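Local coordinates for aclacinomycin oxidoreductase (AknOx) (Streptomyces galilaeus, PDB 2IPI), which oxidises the terminal sugar of anthracycline antibiotics, using bicovalently bound FAD and molecular oxygen to turn aclacinomycin N into aclacinomycin A and then aclacinomycin Y, at residues 179-184 with 224-229. Sequence-based numbering, arbitrary orientation.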
loop_
_atom_site.group_PDB
_atom_site.type_symbol
_atom_site.label_atom_id
_atom_site.label_comp_id
_atom_site.label_asym_id
_atom_site.label_seq_id
_atom_site.Cartn_x
_atom_site.Cartn_y
_atom_site.Cartn_z
ATOM N N ALA A 179 -19.138 -0.578 0.696
ATOM C CA ALA A 179 -19.669 0.392 -0.266
ATOM C C ALA A 179 -18.780 1.613 -0.423
ATOM O O ALA A 179 -17.968 1.928 0.452
ATOM C CB ALA A 179 -21.061 0.838 0.167
ATOM N N VAL A 180 -18.968 2.318 -1.538
ATOM C CA VAL A 180 -18.199 3.542 -1.739
ATOM C C VAL A 180 -19.063 4.643 -2.339
ATOM O O VAL A 180 -19.852 4.382 -3.249
ATOM C CB VAL A 180 -16.971 3.226 -2.629
ATOM C CG1 VAL A 180 -17.434 2.791 -4.011
ATOM C CG2 VAL A 180 -16.020 4.397 -2.712
ATOM N N GLU A 181 -18.902 5.839 -1.799
ATOM C CA GLU A 181 -19.490 7.075 -2.300
ATOM C C GLU A 181 -18.441 7.813 -3.117
ATOM O O GLU A 181 -17.356 8.079 -2.607
ATOM C CB GLU A 181 -20.001 7.958 -1.156
ATOM C CG GLU A 181 -21.330 7.559 -0.582
ATOM C CD GLU A 181 -21.489 7.717 0.912
ATOM O OE1 GLU A 181 -21.089 8.689 1.572
ATOM O OE2 GLU A 181 -22.085 6.765 1.459
ATOM N N VAL A 182 -18.745 8.095 -4.367
ATOM C CA VAL A 182 -17.812 8.618 -5.357
ATOM C C VAL A 182 -18.369 9.822 -6.105
ATOM O O VAL A 182 -19.590 9.928 -6.298
ATOM C CB VAL A 182 -17.462 7.542 -6.406
ATOM C CG1 VAL A 182 -16.149 7.873 -7.104
ATOM C CG2 VAL A 182 -17.379 6.163 -5.766
ATOM N N VAL A 183 -17.496 10.724 -6.526
ATOM C CA VAL A 183 -17.921 11.754 -7.478
ATOM C C VAL A 183 -17.309 11.373 -8.836
ATOM O O VAL A 183 -16.088 11.302 -8.987
ATOM C CB VAL A 183 -17.543 13.174 -7.059
ATOM C CG1 VAL A 183 -17.808 14.186 -8.164
ATOM C CG2 VAL A 183 -18.322 13.598 -5.810
ATOM N N VAL A 184 -18.194 11.122 -9.786
ATOM C CA VAL A 184 -17.905 10.756 -11.167
ATOM C C VAL A 184 -18.406 11.816 -12.149
ATOM O O VAL A 184 -19.132 12.733 -11.764
ATOM C CB VAL A 184 -18.560 9.405 -11.465
ATOM C CG1 VAL A 184 -17.938 8.304 -10.599
ATOM C CG2 VAL A 184 -20.060 9.438 -11.227
ATOM N N ARG A 224 -16.445 8.983 0.658
ATOM C CA ARG A 224 -16.757 8.172 1.824
ATOM C C ARG A 224 -16.711 6.676 1.527
ATOM O O ARG A 224 -17.221 6.203 0.510
ATOM C CB ARG A 224 -18.157 8.495 2.379
ATOM C CG ARG A 224 -18.453 7.683 3.635
ATOM C CD ARG A 224 -19.781 8.082 4.247
ATOM N NE ARG A 224 -19.753 9.463 4.686
ATOM C CZ ARG A 224 -20.649 10.418 4.573
ATOM N NH1 ARG A 224 -21.804 10.180 3.973
ATOM N NH2 ARG A 224 -20.377 11.620 5.073
ATOM N N TYR A 225 -16.108 5.899 2.418
ATOM C CA TYR A 225 -16.014 4.465 2.295
ATOM C C TYR A 225 -16.844 3.781 3.388
ATOM O O TYR A 225 -16.878 4.401 4.454
ATOM C CB TYR A 225 -14.574 3.970 2.486
ATOM C CG TYR A 225 -13.525 4.303 1.474
ATOM C CD1 TYR A 225 -12.738 5.443 1.556
ATOM C CD2 TYR A 225 -13.311 3.432 0.402
ATOM C CE1 TYR A 225 -11.776 5.722 0.604
ATOM C CE2 TYR A 225 -12.349 3.717 -0.550
ATOM C CZ TYR A 225 -11.586 4.851 -0.448
ATOM O OH TYR A 225 -10.620 5.109 -1.406
ATOM N N TRP A 226 -17.394 2.630 3.112
ATOM C CA TRP A 226 -18.184 1.824 4.034
ATOM C C TRP A 226 -17.571 0.460 4.276
ATOM O O TRP A 226 -17.268 -0.246 3.317
ATOM C CB TRP A 226 -19.662 1.713 3.599
ATOM C CG TRP A 226 -20.394 3.034 3.653
ATOM C CD1 TRP A 226 -20.415 3.942 2.627
ATOM C CD2 TRP A 226 -21.193 3.615 4.694
ATOM N NE1 TRP A 226 -21.161 5.037 2.982
ATOM C CE2 TRP A 226 -21.653 4.869 4.251
ATOM C CE3 TRP A 226 -21.556 3.216 5.980
ATOM C CZ2 TRP A 226 -22.453 5.713 5.015
ATOM C CZ3 TRP A 226 -22.354 4.052 6.746
ATOM C CH2 TRP A 226 -22.802 5.298 6.274
ATOM N N PHE A 227 -17.376 0.101 5.547
ATOM C CA PHE A 227 -16.813 -1.205 5.871
ATOM C C PHE A 227 -17.731 -2.103 6.694
ATOM O O PHE A 227 -18.365 -1.656 7.638
ATOM C CB PHE A 227 -15.494 -1.049 6.678
ATOM C CG PHE A 227 -14.446 -0.399 5.780
ATOM C CD1 PHE A 227 -14.256 0.968 5.816
ATOM C CD2 PHE A 227 -13.705 -1.192 4.914
ATOM C CE1 PHE A 227 -13.343 1.583 4.967
ATOM C CE2 PHE A 227 -12.787 -0.576 4.072
ATOM C CZ PHE A 227 -12.606 0.789 4.105
ATOM N N ARG A 228 -17.725 -3.370 6.304
ATOM C CA ARG A 228 -18.371 -4.461 6.986
ATOM C C ARG A 228 -17.810 -5.778 6.469
ATOM O O ARG A 228 -17.743 -5.974 5.250
ATOM C CB ARG A 228 -19.882 -4.409 6.755
ATOM C CG ARG A 228 -20.716 -5.037 7.854
ATOM C CD ARG A 228 -21.502 -6.225 7.335
ATOM N NE ARG A 228 -22.659 -5.802 6.553
ATOM C CZ ARG A 228 -22.708 -5.603 5.247
ATOM N NH1 ARG A 228 -21.620 -5.782 4.495
ATOM N NH2 ARG A 228 -23.840 -5.221 4.662
ATOM N N THR A 229 -17.437 -6.668 7.376
ATOM C CA THR A 229 -17.003 -7.996 6.950
ATOM C C THR A 229 -18.133 -8.715 6.230
ATOM O O THR A 229 -19.211 -8.842 6.809
ATOM C CB THR A 229 -16.510 -8.831 8.144
ATOM O OG1 THR A 229 -15.457 -8.100 8.795
ATOM C CG2 THR A 229 -15.948 -10.153 7.660
#
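The amide N of W226 donates to A179 O at 2.8 Å, and A179 N returns a longer bond to W226 O. With E181 N, which reaches R224 O at 2.9 Å, these bonds join neighbouring antiparallel strands in the five-stranded sheet of the PCMH-type FAD-binding domain. Side chains alternate between the faces of the sheet. A179, E181, R224 and W226 share one, where the small A179 suits the neighbourhood of the indole: its CB packs 3.8 Å from W226 CB. E181 suits its site because OE1 can serve the R224 guanidinium while OE2 probably takes the indole N-H. W226 NE1 points at E181 OE2, although the modelled 2.5 Å is doubtfully short. The carboxylate meets the indole edge with the planes 55° apart. The long R224 chain carries its cationic guanidinium level with the carboxylate, CB and CD passing alongside E181 OE1. On the other face, V180 CG2 touches Y225 CD2 at 4.2 Å; both residues are apolar at this buried non-hydrogen-bonded pair, and beta-branched valine favours a strand. The Y225 side chain lies about 5 Å from the bound FAD, and its OH hydrogen-bonds G155 O. Back on the E181 face, the salt bridge joins E181 OE1 to R224 NH1 at 2.9 Å, carboxylate and guanidinium planes nearly perpendicular.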